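Local coordinates for nucleoside-diphosphate-sugar pyrophosphorylase (Vibrio cholerae, PDB 4EVW), which probably transfers a nucleotidyl group from a nucleoside triphosphate to a sugar phosphate, yielding an activated nucleotide sugar and pyrophosphate, at residues A[51-54]-A[59-62]; A[93-98]-A[178-183]; A[132-137]-A[145-150]; A[185-190]-A[201-206]. The protein carries 1 engineered substitution. All blocks are in the same frame, centred on the assembly; numbering follows the deposited sequence.

How the contacts relate
From the N terminus, contact 1 comes first: it closes the short turn from strand 49-54 into helix 59-70, on the parallel side of the main sheet. Contact 2 follows and closes the longest loop, bringing helix 87-100 against the start of helix 180-191. Contact 3, between strands 132-138 and 146-149, lies wholly within that loop. Contact 4 then folds the chain after helix 180-191 back onto the same helix, so contacts 2 and 4 share it. Ile-52 packs on Gly-94 between contacts 1 and 2, Tyr-183 on Ile-205 between contacts 2 and 4, and Ser-145 on Ala-206 between contacts 3 and 4, whereas contacts 1 and 3 stand far apart.

Contact 1: residues A[51-54]-A[59-62]; sequences FIVR and TAVF
Val-53 meets Thr-59 and Ala-60 where strand 49-54 turns into helix 59-70, the first corner of a beta-alpha-beta unit completed by strand 75-80. The tight part is the Val-53/Thr-59 pair. The methyl CG2 of Thr-59 lies 3.6 Å from CG1 of Val-53 and 3.7 Å from its CB, the two side chains running alongside with their ends pointing opposite ways. With OG1 of Thr-59 set at chi1 -60°, anti to the carbonyl carbon, CG2 falls anti to the backbone N and faces Val-53, while OG1 is hydrogen-bonded to Val-56 O and to Tyr-23 OH. Threonine thus suits the first turn of the helix by serving two surroundings at once, with a methyl for the core and a hydroxyl for the connecting loop. A branched valine fits the strand, and its side chain also touches Ile-77 of the neighbouring strand and Val-63 one turn further along the helix.

The other side is looser. Val-53 CG2 stays 4.4 Å from the CB of Ala-60, whose small side chain lets the helix pass near the strand while also resting on Glu-79. The carbonyl O of Arg-54 comes no nearer than 3.9 Å to Thr-59 CB, and no direct hydrogen bond joins the two segments. Arg-54 and Ala-60 are both partly exposed, and here solvent does the joining. One water donates to Arg-54 O at 2.7 Å and accepts from Ala-60 N at 3.0 Å, linking the end of the strand to an N-H of the first helical turn.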
loop_
_atom_site.group_PDB
_atom_site.type_symbol
_atom_site.label_atom_id
_atom_site.label_comp_id
_atom_site.label_asym_id
_atom_site.label_seq_id
_atom_site.Cartn_x
_atom_site.Cartn_y
_atom_site.Cartn_z
ATOM N N PHE A 51 1.397 -10.890 2.746
ATOM C CA PHE A 51 1.889 -10.644 1.400
ATOM C C PHE A 51 0.855 -11.231 0.449
ATOM O O PHE A 51 0.531 -12.416 0.533
ATOM C CB PHE A 51 3.247 -11.326 1.209
ATOM C CG PHE A 51 4.311 -10.821 2.153
ATOM C CD1 PHE A 51 4.915 -9.585 1.944
ATOM C CD2 PHE A 51 4.687 -11.569 3.260
ATOM C CE1 PHE A 51 5.884 -9.098 2.830
ATOM C CE2 PHE A 51 5.655 -11.092 4.154
ATOM C CZ PHE A 51 6.252 -9.855 3.934
ATOM N N ILE A 52 0.326 -10.400 -0.441
ATOM C CA ILE A 52 -0.682 -10.866 -1.386
ATOM C C ILE A 52 -0.032 -10.907 -2.750
ATOM O O ILE A 52 0.262 -9.877 -3.353
ATOM C CB ILE A 52 -1.904 -9.936 -1.404
ATOM C CG1 ILE A 52 -2.389 -9.703 0.032
ATOM C CG2 ILE A 52 -3.021 -10.572 -2.221
ATOM C CD1 ILE A 52 -3.445 -8.611 0.162
ATOM N N VAL A 53 0.193 -12.121 -3.227
ATOM C CA VAL A 53 0.873 -12.323 -4.486
ATOM C C VAL A 53 0.034 -13.045 -5.502
ATOM O O VAL A 53 -1.073 -13.517 -5.221
ATOM C CB VAL A 53 2.130 -13.175 -4.290
ATOM C CG1 VAL A 53 3.008 -12.570 -3.218
ATOM C CG2 VAL A 53 1.721 -14.589 -3.884
ATOM N N ARG A 54 0.602 -13.157 -6.691
ATOM C CA ARG A 54 -0.065 -13.857 -7.759
ATOM C C ARG A 54 0.658 -15.158 -8.047
ATOM O O ARG A 54 1.843 -15.297 -7.743
ATOM C CB ARG A 54 -0.078 -13.003 -8.992
ATOM C CG ARG A 54 -1.319 -13.232 -9.724
ATOM C CD ARG A 54 -1.654 -12.056 -10.542
ATOM N NE ARG A 54 -2.095 -12.559 -11.821
ATOM C CZ ARG A 54 -1.370 -12.494 -12.926
ATOM N NH1 ARG A 54 -0.168 -11.926 -12.909
ATOM N NH2 ARG A 54 -1.836 -13.032 -14.039
ATOM N N THR A 59 6.434 -16.713 -7.176
ATOM C CA THR A 59 6.480 -15.630 -6.204
ATOM C C THR A 59 6.195 -16.033 -4.757
ATOM O O THR A 59 6.849 -15.529 -3.841
ATOM C CB THR A 59 5.524 -14.490 -6.622
ATOM O OG1 THR A 59 5.923 -13.991 -7.904
ATOM C CG2 THR A 59 5.576 -13.348 -5.618
ATOM N N ALA A 60 5.237 -16.931 -4.535
ATOM C CA ALA A 60 4.929 -17.352 -3.170
ATOM C C ALA A 60 6.181 -17.915 -2.496
ATOM O O ALA A 60 6.472 -17.603 -1.339
ATOM C CB ALA A 60 3.810 -18.395 -3.170
ATOM N N VAL A 61 6.921 -18.747 -3.225
ATOM C CA VAL A 61 8.145 -19.332 -2.691
ATOM C C VAL A 61 9.189 -18.244 -2.433
ATOM O O VAL A 61 9.840 -18.236 -1.385
ATOM C CB VAL A 61 8.722 -20.394 -3.661
ATOM C CG1 VAL A 61 10.136 -20.773 -3.249
ATOM C CG2 VAL A 61 7.824 -21.631 -3.661
ATOM N N PHE A 62 9.341 -17.324 -3.383
ATOM C CA PHE A 62 10.293 -16.220 -3.248
ATOM C C PHE A 62 10.000 -15.399 -1.984
ATOM O O PHE A 62 10.898 -15.131 -1.177
ATOM C CB PHE A 62 10.218 -15.320 -4.492
ATOM C CG PHE A 62 10.940 -13.998 -4.348
ATOM C CD1 PHE A 62 12.300 -13.890 -4.631
ATOM C CD2 PHE A 62 10.248 -12.858 -3.948
ATOM C CE1 PHE A 62 12.956 -12.658 -4.521
ATOM C CE2 PHE A 62 10.892 -11.626 -3.832
ATOM C CZ PHE A 62 12.249 -11.523 -4.121
HETATM O O HOH W 1 3.066 -17.451 -6.579
#

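Contact 2: residues A[93-98]-A[178-183]; sequences LGLEEL and NRKEDY
Leu-95 of helix 87-100 carries the apolar part of this contact, fitting both its methyls against the opening turn of helix 180-191. CD1 of Leu-95 lies 3.9 Å from CG of Lys-180, and CD2 of Leu-95 lies 4.1 Å from CD of Lys-180, so leucine and aliphatic stem overlap side by side, heading opposite ways. The same CD1 also approaches CD2 of the Tyr-183 ring obliquely, at 4.3 Å. A leucine suits this buried place because its forked end lays both methyls along the lysine stem, and CD1 also reaches the tyrosine one turn on.

Most polar contacts gather at the end of the lysine. Its stem leaves anti to the backbone N (chi1 179°) and bends at chi3 (73°), which allows CG and CD to pack while NZ turns away to reach the carbonyl O of Tyr-105 by a hydrogen bond. A water donates to Leu-95 O at 2.6 Å and is weakly held by Lys-180 NZ, while Glu-181 OE2 forms only a long ion pair with Lys-180 NZ, at 4.0 Å. Tyr-183 sends its hydroxyl to Ala-88 O, tying the two helices together a second time, and its ring makes a T-shaped pair with Phe-177.

Backbone bonding sets the frame: Arg-179 occupies the N-cap position, and its O accepts from Asp-182 N at 3.0 Å. Helix 87-100 rests on strand 75-80 and helix 180-191 follows strand 174-177; such helices packed on a mixed sheet with a parallel core are consistent with the Rossmann-like fold of nucleotidyltransferases.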
loop_
_atom_site.group_PDB
_atom_site.type_symbol
_atom_site.label_atom_id
_atom_site.label_comp_id
_atom_site.label_asym_id
_atom_site.label_seq_id
_atom_site.Cartn_x
_atom_site.Cartn_y
_atom_site.Cartn_z
ATOM N N LEU A 93 -9.271 -9.308 -1.582
ATOM C CA LEU A 93 -9.161 -10.734 -1.886
ATOM C C LEU A 93 -8.116 -11.406 -0.990
ATOM O O LEU A 93 -8.262 -12.573 -0.616
ATOM C CB LEU A 93 -8.814 -10.937 -3.365
ATOM C CG LEU A 93 -9.922 -10.539 -4.344
ATOM C CD1 LEU A 93 -9.468 -10.811 -5.778
ATOM C CD2 LEU A 93 -11.186 -11.328 -4.029
ATOM N N GLY A 94 -7.068 -10.664 -0.641
ATOM C CA GLY A 94 -6.035 -11.200 0.234
ATOM C C GLY A 94 -6.560 -11.427 1.644
ATOM O O GLY A 94 -6.240 -12.432 2.285
ATOM N N LEU A 95 -7.367 -10.493 2.139
ATOM C CA LEU A 95 -7.937 -10.626 3.474
ATOM C C LEU A 95 -8.939 -11.771 3.491
ATOM O O LEU A 95 -9.079 -12.474 4.491
ATOM C CB LEU A 95 -8.617 -9.325 3.901
ATOM C CG LEU A 95 -7.639 -8.181 4.180
ATOM C CD1 LEU A 95 -8.415 -6.893 4.362
ATOM C CD2 LEU A 95 -6.808 -8.499 5.432
ATOM N N GLU A 96 -9.641 -11.960 2.380
ATOM C CA GLU A 96 -10.597 -13.054 2.309
ATOM C C GLU A 96 -9.838 -14.382 2.306
ATOM O O GLU A 96 -10.255 -15.345 2.951
ATOM C CB GLU A 96 -11.485 -12.896 1.070
ATOM C CG GLU A 96 -12.531 -11.795 1.251
ATOM C CD GLU A 96 -13.353 -11.519 -0.001
ATOM O OE1 GLU A 96 -13.056 -12.107 -1.063
ATOM O OE2 GLU A 96 -14.298 -10.700 0.083
ATOM N N GLU A 97 -8.712 -14.428 1.599
ATOM C CA GLU A 97 -7.897 -15.644 1.552
ATOM C C GLU A 97 -7.305 -15.927 2.936
ATOM O O GLU A 97 -7.205 -17.083 3.358
ATOM C CB GLU A 97 -6.781 -15.493 0.514
ATOM C CG GLU A 97 -5.661 -16.541 0.591
ATOM C CD GLU A 97 -6.154 -17.977 0.468
ATOM O OE1 GLU A 97 -7.249 -18.198 -0.099
ATOM O OE2 GLU A 97 -5.430 -18.888 0.927
ATOM N N LEU A 98 -6.911 -14.874 3.644
ATOM C CA LEU A 98 -6.367 -15.049 4.986
ATOM C C LEU A 98 -7.418 -15.730 5.867
ATOM O O LEU A 98 -7.107 -16.662 6.614
ATOM C CB LEU A 98 -5.981 -13.696 5.590
ATOM C CG LEU A 98 -5.334 -13.750 6.973
ATOM C CD1 LEU A 98 -4.044 -14.569 6.905
ATOM C CD2 LEU A 98 -5.047 -12.339 7.452
ATOM N N ASN A 178 -7.490 1.741 11.123
ATOM C CA ASN A 178 -7.479 1.221 12.489
ATOM C C ASN A 178 -8.207 -0.119 12.629
ATOM O O ASN A 178 -7.859 -0.927 13.488
ATOM C CB ASN A 178 -8.093 2.247 13.450
ATOM C CG ASN A 178 -7.886 1.872 14.903
ATOM O OD1 ASN A 178 -6.766 1.574 15.321
ATOM N ND2 ASN A 178 -8.962 1.888 15.681
ATOM N N ARG A 179 -9.210 -0.353 11.785
ATOM C CA ARG A 179 -9.971 -1.606 11.825
ATOM C C ARG A 179 -10.134 -2.231 10.446
ATOM O O ARG A 179 -10.561 -1.567 9.504
ATOM C CB ARG A 179 -11.361 -1.376 12.429
ATOM C CG ARG A 179 -11.340 -0.965 13.894
ATOM C CD ARG A 179 -12.745 -0.921 14.488
ATOM N NE ARG A 179 -12.704 -0.839 15.945
ATOM C CZ ARG A 179 -13.077 -1.818 16.765
ATOM N NH1 ARG A 179 -13.528 -2.966 16.274
ATOM N NH2 ARG A 179 -12.987 -1.654 18.078
ATOM N N LYS A 180 -9.798 -3.513 10.339
ATOM C CA LYS A 180 -9.922 -4.235 9.077
ATOM C C LYS A 180 -11.361 -4.120 8.587
ATOM O O LYS A 180 -11.606 -3.940 7.394
ATOM C CB LYS A 180 -9.575 -5.719 9.266
ATOM C CG LYS A 180 -9.699 -6.549 7.991
ATOM C CD LYS A 180 -9.698 -8.055 8.261
ATOM C CE LYS A 180 -11.007 -8.518 8.894
ATOM N NZ LYS A 180 -11.049 -10.002 9.036
ATOM N N GLU A 181 -12.314 -4.222 9.510
ATOM C CA GLU A 181 -13.719 -4.144 9.124
ATOM C C GLU A 181 -14.117 -2.830 8.458
ATOM O O GLU A 181 -14.996 -2.822 7.592
ATOM C CB GLU A 181 -14.633 -4.436 10.323
ATOM C CG GLU A 181 -14.766 -5.932 10.622
ATOM C CD GLU A 181 -15.048 -6.760 9.370
ATOM O OE1 GLU A 181 -16.062 -6.493 8.687
ATOM O OE2 GLU A 181 -14.252 -7.675 9.068
ATOM N N ASP A 182 -13.480 -1.727 8.846
ATOM C CA ASP A 182 -13.783 -0.435 8.229
ATOM C C ASP A 182 -13.274 -0.429 6.792
ATOM O O ASP A 182 -13.916 0.124 5.896
ATOM C CB ASP A 182 -13.142 0.720 9.005
ATOM C CG ASP A 182 -13.780 0.938 10.364
ATOM O OD1 ASP A 182 -14.969 0.595 10.531
ATOM O OD2 ASP A 182 -13.095 1.466 11.262
ATOM N N TYR A 183 -12.111 -1.034 6.571
ATOM C CA TYR A 183 -11.572 -1.122 5.221
ATOM C C TYR A 183 -12.538 -1.913 4.345
ATOM O O TYR A 183 -12.893 -1.484 3.248
ATOM C CB TYR A 183 -10.222 -1.848 5.196
ATOM C CG TYR A 183 -9.736 -2.064 3.782
ATOM C CD1 TYR A 183 -8.982 -1.087 3.130
ATOM C CD2 TYR A 183 -10.103 -3.206 3.061
ATOM C CE1 TYR A 183 -8.615 -1.233 1.791
ATOM C CE2 TYR A 183 -9.743 -3.358 1.723
ATOM C CZ TYR A 183 -8.999 -2.369 1.095
ATOM O OH TYR A 183 -8.665 -2.491 -0.232
HETATM O O HOH W 2 -8.891 -11.564 6.928
#

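Contact 3: residues A[132-137]-A[145-150]; sequences GYLEVF and SFAKPE
The carbonyl O of Ala-147 accepts a hydrogen bond from Ser-167 OG, while the methyl of the same residue points roughly at right angles to that carbonyl, to Leu-134 and Val-136. That methyl makes the close contacts of strand 146-149 here. Ala-147 CB stands 4.1 Å from CG1 of Val-136 and 4.5 Å from CD2 of Leu-134, a loose apolar touch with no hydrogen bond between the two segments. The backbones are well apart, Leu-134 CA and Ala-147 CA being 7.6 Å from each other, so this is packing of side chains from one sheet onto another and not pairing of strands.

Leu-134 and Val-136 can act together because alternate residues of an extended strand point to the same side. CG1 of Val-136 stands beside the backbone N (chi1 -63°), hence anti to the carbonyl carbon, and this is the branch that meets the alanine. Alanine is apt opposite two larger residues, since a bare methyl can sit near both; all three residues are buried. Glu-135, between them on strand 132-138, faces the other way, where its carboxylate forms a salt bridge with Arg-118 and a hydrogen bond with Thr-172 OG1, so its charge is turned away from the alanine.

Strand 132-138 lies within the mixed sheet, antiparallel to strands 169-172 and 174-177 and parallel to 219-223. Over it passes the two-stranded antiparallel sheet of 146-149 and 157-161, from which Thr-160 also touches Leu-134, while Tyr-221 of strand 219-223 touches both Val-136 and Pro-149.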
loop_
_atom_site.group_PDB
_atom_site.type_symbol
_atom_site.label_atom_id
_atom_site.label_comp_id
_atom_site.label_asym_id
_atom_site.label_seq_id
_atom_site.Cartn_x
_atom_site.Cartn_y
_atom_site.Cartn_z
ATOM N N GLY A 132 -8.058 6.112 10.979
ATOM C CA GLY A 132 -7.199 5.770 9.859
ATOM C C GLY A 132 -6.406 6.988 9.427
ATOM O O GLY A 132 -6.756 8.115 9.764
ATOM N N TYR A 133 -5.320 6.778 8.700
ATOM C CA TYR A 133 -4.547 7.916 8.238
ATOM C C TYR A 133 -3.780 7.588 6.978
ATOM O O TYR A 133 -3.456 6.428 6.710
ATOM C CB TYR A 133 -3.582 8.416 9.328
ATOM C CG TYR A 133 -2.259 7.687 9.391
ATOM C CD1 TYR A 133 -2.106 6.523 10.147
ATOM C CD2 TYR A 133 -1.161 8.156 8.673
ATOM C CE1 TYR A 133 -0.878 5.850 10.189
ATOM C CE2 TYR A 133 0.057 7.497 8.704
ATOM C CZ TYR A 133 0.194 6.347 9.459
ATOM O OH TYR A 133 1.413 5.710 9.483
ATOM N N LEU A 134 -3.511 8.626 6.199
ATOM C CA LEU A 134 -2.770 8.497 4.955
ATOM C C LEU A 134 -1.449 9.200 5.155
ATOM O O LEU A 134 -1.414 10.344 5.603
ATOM C CB LEU A 134 -3.506 9.187 3.797
ATOM C CG LEU A 134 -4.867 8.647 3.363
ATOM C CD1 LEU A 134 -5.984 9.338 4.143
ATOM C CD2 LEU A 134 -5.031 8.892 1.863
ATOM N N GLU A 135 -0.361 8.517 4.836
ATOM C CA GLU A 135 0.951 9.129 4.952
ATOM C C GLU A 135 1.109 9.958 3.687
ATOM O O GLU A 135 0.825 9.478 2.585
ATOM C CB GLU A 135 2.020 8.053 5.015
ATOM C CG GLU A 135 3.417 8.575 5.241
ATOM C CD GLU A 135 4.416 7.448 5.278
ATOM O OE1 GLU A 135 4.687 6.866 4.207
ATOM O OE2 GLU A 135 4.910 7.130 6.381
ATOM N N VAL A 136 1.545 11.202 3.833
ATOM C CA VAL A 136 1.691 12.074 2.675
ATOM C C VAL A 136 3.008 12.842 2.655
ATOM O O VAL A 136 3.701 12.940 3.669
ATOM C CB VAL A 136 0.529 13.110 2.615
ATOM C CG1 VAL A 136 -0.807 12.396 2.438
ATOM C CG2 VAL A 136 0.509 13.961 3.893
ATOM N N PHE A 137 3.358 13.366 1.484
ATOM C CA PHE A 137 4.553 14.183 1.336
ATOM C C PHE A 137 4.181 15.344 0.421
ATOM O O PHE A 137 3.160 15.305 -0.271
ATOM C CB PHE A 137 5.736 13.388 0.750
ATOM C CG PHE A 137 5.594 13.056 -0.706
ATOM C CD1 PHE A 137 4.737 12.045 -1.123
ATOM C CD2 PHE A 137 6.322 13.755 -1.662
ATOM C CE1 PHE A 137 4.608 11.732 -2.468
ATOM C CE2 PHE A 137 6.200 13.451 -3.013
ATOM C CZ PHE A 137 5.341 12.438 -3.417
ATOM N N SER A 145 -2.089 10.272 -5.676
ATOM C CA SER A 145 -3.392 10.247 -5.040
ATOM C C SER A 145 -3.193 11.367 -4.027
ATOM O O SER A 145 -2.129 11.478 -3.420
ATOM C CB SER A 145 -3.682 8.912 -4.343
ATOM O OG SER A 145 -2.503 8.172 -4.100
ATOM N N PHE A 146 -4.204 12.209 -3.878
ATOM C CA PHE A 146 -4.120 13.361 -2.992
ATOM C C PHE A 146 -5.046 13.294 -1.792
ATOM O O PHE A 146 -6.103 12.674 -1.850
ATOM C CB PHE A 146 -4.465 14.628 -3.774
ATOM C CG PHE A 146 -3.555 14.895 -4.932
ATOM C CD1 PHE A 146 -3.768 14.294 -6.170
ATOM C CD2 PHE A 146 -2.469 15.745 -4.776
ATOM C CE1 PHE A 146 -2.902 14.544 -7.240
ATOM C CE2 PHE A 146 -1.602 15.999 -5.834
ATOM C CZ PHE A 146 -1.818 15.399 -7.068
ATOM N N ALA A 147 -4.642 13.941 -0.704
ATOM C CA ALA A 147 -5.470 14.016 0.493
ATOM C C ALA A 147 -5.676 15.512 0.731
ATOM O O ALA A 147 -4.714 16.284 0.728
ATOM C CB ALA A 147 -4.768 13.376 1.685
ATOM N N LYS A 148 -6.928 15.917 0.910
ATOM C CA LYS A 148 -7.254 17.323 1.128
ATOM C C LYS A 148 -7.428 17.621 2.615
ATOM O O LYS A 148 -8.226 16.983 3.300
ATOM C CB LYS A 148 -8.532 17.686 0.367
ATOM C CG LYS A 148 -8.931 19.155 0.453
ATOM C CD LYS A 148 -10.209 19.414 -0.339
ATOM C CE LYS A 148 -10.654 20.869 -0.251
ATOM N NZ LYS A 148 -12.017 21.065 -0.829
ATOM N N PRO A 149 -6.673 18.597 3.137
ATOM C CA PRO A 149 -6.751 18.972 4.553
ATOM C C PRO A 149 -7.968 19.839 4.874
ATOM O O PRO A 149 -8.518 20.501 3.992
ATOM C CB PRO A 149 -5.434 19.710 4.779
ATOM C CG PRO A 149 -5.239 20.418 3.473
ATOM C CD PRO A 149 -5.624 19.365 2.441
ATOM N N GLU A 150 -8.383 19.821 6.140
ATOM C CA GLU A 150 -9.523 20.609 6.600
ATOM C C GLU A 150 -9.075 22.070 6.714
ATOM O O GLU A 150 -9.682 22.957 6.120
ATOM C CB GLU A 150 -10.001 20.085 7.955
ATOM C CG GLU A 150 -11.384 20.552 8.367
ATOM C CD GLU A 150 -11.815 19.952 9.691
ATOM O OE1 GLU A 150 -12.990 19.538 9.804
ATOM O OE2 GLU A 150 -10.981 19.897 10.619
#

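Contact 4: residues A[185-190]-A[201-206]; sequences EAYREY and GELYIA
Tyr-190 and Leu-203 face each other, CA to CA 8.8 Å, where helix 180-191 is met by an irregular run of chain, 201-206, that runs back past it at a slant. The helix is regular, with Tyr-190 N bonded to Ala-186 O at 2.8 Å, whereas Leu-203 has its backbone bonded to Arg-85, just before helix 87-100, and to Ala-88 in its first turn.

Leu-203 spreads its two methyls, one to each of two tyrosines. CD2 of Leu-203 meets the ring of Tyr-190 at its edge, near the ring plane and 3.8 Å from CE1. CD1 of Leu-203 lies 3.5 Å from OH of Tyr-187, approaching that ring obliquely, the tyrosine and the leucine lying roughly perpendicular. Both tyrosines leave the helix with CG anti to the backbone N (chi1 -178° and -168°), which carries each ring to the loop. A tyrosine serves well at position 190 because its ring packs while its hydroxyl binds water: one water lies 2.9 Å from Tyr-190 OH, donates to Glu-202 O at 2.8 Å and accepts from Tyr-204 N at 3.0 Å, linking the ring hydroxyl to both.

Tyr-190 also makes a cation-pi contact with Arg-193, and its side chain lies about 7 Å from a bound magnesium ion. The connection between helices 180-191 and 208-214 thus folds back onto helix 180-191 and also reaches helix 87-100, consistent with a nucleotidyltransferase-like alpha/beta fold.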
loop_
_atom_site.group_PDB
_atom_site.type_symbol
_atom_site.label_atom_id
_atom_site.label_comp_id
_atom_site.label_asym_id
_atom_site.label_seq_id
_atom_site.Cartn_x
_atom_site.Cartn_y
_atom_site.Cartn_z
ATOM N N GLU A 185 -15.711 -2.539 4.746
ATOM C CA GLU A 185 -16.992 -1.863 4.568
ATOM C C GLU A 185 -16.853 -0.739 3.535
ATOM O O GLU A 185 -17.729 -0.553 2.693
ATOM C CB GLU A 185 -17.474 -1.295 5.898
ATOM C CG GLU A 185 -18.831 -0.630 5.824
ATOM C CD GLU A 185 -19.946 -1.590 5.444
ATOM O OE1 GLU A 185 -19.740 -2.822 5.505
ATOM O OE2 GLU A 185 -21.040 -1.101 5.086
ATOM N N ALA A 186 -15.752 0.007 3.588
ATOM C CA ALA A 186 -15.539 1.078 2.618
ATOM C C ALA A 186 -15.423 0.475 1.219
ATOM O O ALA A 186 -15.937 1.030 0.242
ATOM C CB ALA A 186 -14.282 1.851 2.956
ATOM N N TYR A 187 -14.743 -0.663 1.127
ATOM C CA TYR A 187 -14.575 -1.351 -0.146
ATOM C C TYR A 187 -15.926 -1.769 -0.704
ATOM O O TYR A 187 -16.216 -1.569 -1.881
ATOM C CB TYR A 187 -13.721 -2.604 0.017
ATOM C CG TYR A 187 -13.488 -3.307 -1.299
ATOM C CD1 TYR A 187 -12.481 -2.882 -2.165
ATOM C CD2 TYR A 187 -14.284 -4.383 -1.688
ATOM C CE1 TYR A 187 -12.269 -3.514 -3.391
ATOM C CE2 TYR A 187 -14.086 -5.023 -2.910
ATOM C CZ TYR A 187 -13.072 -4.587 -3.752
ATOM O OH TYR A 187 -12.853 -5.228 -4.950
ATOM N N ARG A 188 -16.741 -2.341 0.139
ATOM C CA ARG A 188 -18.064 -2.812 -0.278
ATOM C C ARG A 188 -18.878 -1.660 -0.779
ATOM O O ARG A 188 -19.477 -1.755 -1.786
ATOM C CB ARG A 188 -18.804 -3.455 0.881
ATOM C CG ARG A 188 -18.315 -4.831 1.183
ATOM C CD ARG A 188 -19.313 -5.530 2.064
ATOM N NE ARG A 188 -19.180 -5.108 3.452
ATOM C CZ ARG A 188 -18.322 -5.652 4.308
ATOM N NH1 ARG A 188 -17.528 -6.640 3.916
ATOM N NH2 ARG A 188 -18.261 -5.206 5.553
ATOM N N GLU A 189 -18.885 -0.558 -0.084
ATOM C CA GLU A 189 -19.633 0.614 -0.506
ATOM C C GLU A 189 -19.088 1.140 -1.828
ATOM O O GLU A 189 -19.847 1.453 -2.746
ATOM C CB GLU A 189 -19.540 1.696 0.564
ATOM C CG GLU A 189 -20.305 1.364 1.832
ATOM C CD GLU A 189 -21.810 1.468 1.644
ATOM O OE1 GLU A 189 -22.250 2.041 0.624
ATOM O OE2 GLU A 189 -22.554 0.989 2.527
ATOM N N TYR A 190 -17.769 1.222 -1.928
ATOM C CA TYR A 190 -17.134 1.723 -3.134
ATOM C C TYR A 190 -17.483 0.927 -4.388
ATOM O O TYR A 190 -17.794 1.516 -5.422
ATOM C CB TYR A 190 -15.617 1.759 -2.954
ATOM C CG TYR A 190 -14.898 2.534 -4.029
ATOM C CD1 TYR A 190 -14.190 1.878 -5.032
ATOM C CD2 TYR A 190 -14.927 3.928 -4.041
ATOM C CE1 TYR A 190 -13.521 2.596 -6.029
ATOM C CE2 TYR A 190 -14.267 4.654 -5.033
ATOM C CZ TYR A 190 -13.565 3.983 -6.021
ATOM O OH TYR A 190 -12.913 4.696 -7.002
ATOM N N GLY A 201 -12.354 1.875 -14.240
ATOM C CA GLY A 201 -12.624 0.557 -13.699
ATOM C C GLY A 201 -11.629 0.121 -12.640
ATOM O O GLY A 201 -11.912 -0.795 -11.871
ATOM N N GLU A 202 -10.466 0.763 -12.593
ATOM C CA GLU A 202 -9.448 0.398 -11.609
ATOM C C GLU A 202 -9.911 0.711 -10.192
ATOM O O GLU A 202 -10.603 1.699 -9.957
ATOM C CB GLU A 202 -8.130 1.134 -11.877
ATOM C CG GLU A 202 -7.377 0.672 -13.118
ATOM C CD GLU A 202 -7.919 1.276 -14.401
ATOM O OE1 GLU A 202 -8.777 2.182 -14.324
ATOM O OE2 GLU A 202 -7.477 0.852 -15.488
ATOM N N LEU A 203 -9.510 -0.133 -9.251
ATOM C CA LEU A 203 -9.900 0.043 -7.859
ATOM C C LEU A 203 -8.687 0.365 -6.991
ATOM O O LEU A 203 -7.913 -0.520 -6.621
ATOM C CB LEU A 203 -10.599 -1.224 -7.361
ATOM C CG LEU A 203 -11.849 -1.620 -8.149
ATOM C CD1 LEU A 203 -12.426 -2.918 -7.590
ATOM C CD2 LEU A 203 -12.877 -0.501 -8.059
ATOM N N TYR A 204 -8.535 1.647 -6.683
ATOM C CA TYR A 204 -7.421 2.139 -5.878
ATOM C C TYR A 204 -7.809 2.299 -4.413
ATOM O O TYR A 204 -8.989 2.414 -4.086
ATOM C CB TYR A 204 -6.950 3.476 -6.439
ATOM C CG TYR A 204 -6.507 3.391 -7.880
ATOM C CD1 TYR A 204 -5.476 2.528 -8.260
ATOM C CD2 TYR A 204 -7.113 4.167 -8.865
ATOM C CE1 TYR A 204 -5.061 2.443 -9.586
ATOM C CE2 TYR A 204 -6.704 4.089 -10.196
ATOM C CZ TYR A 204 -5.676 3.226 -10.547
ATOM O OH TYR A 204 -5.260 3.149 -11.856
ATOM N N ILE A 205 -6.809 2.333 -3.536
ATOM C CA ILE A 205 -7.056 2.454 -2.102
ATOM C C ILE A 205 -7.470 3.846 -1.616
ATOM O O ILE A 205 -8.411 3.975 -0.837
ATOM C CB ILE A 205 -5.805 2.046 -1.281
ATOM C CG1 ILE A 205 -5.353 0.629 -1.657
ATOM C CG2 ILE A 205 -6.121 2.149 0.226
ATOM C CD1 ILE A 205 -6.046 -0.476 -0.903
ATOM N N ALA A 206 -6.764 4.884 -2.059
ATOM C CA ALA A 206 -7.052 6.243 -1.602
ATOM C C ALA A 206 -8.529 6.649 -1.633
ATOM O O ALA A 206 -9.039 7.217 -0.670
ATOM C CB ALA A 206 -6.196 7.255 -2.380
HETATM O O HOH W 3 -10.398 3.663 -7.927
HETATM O O HOH W 4 -13.421 3.396 -9.846
#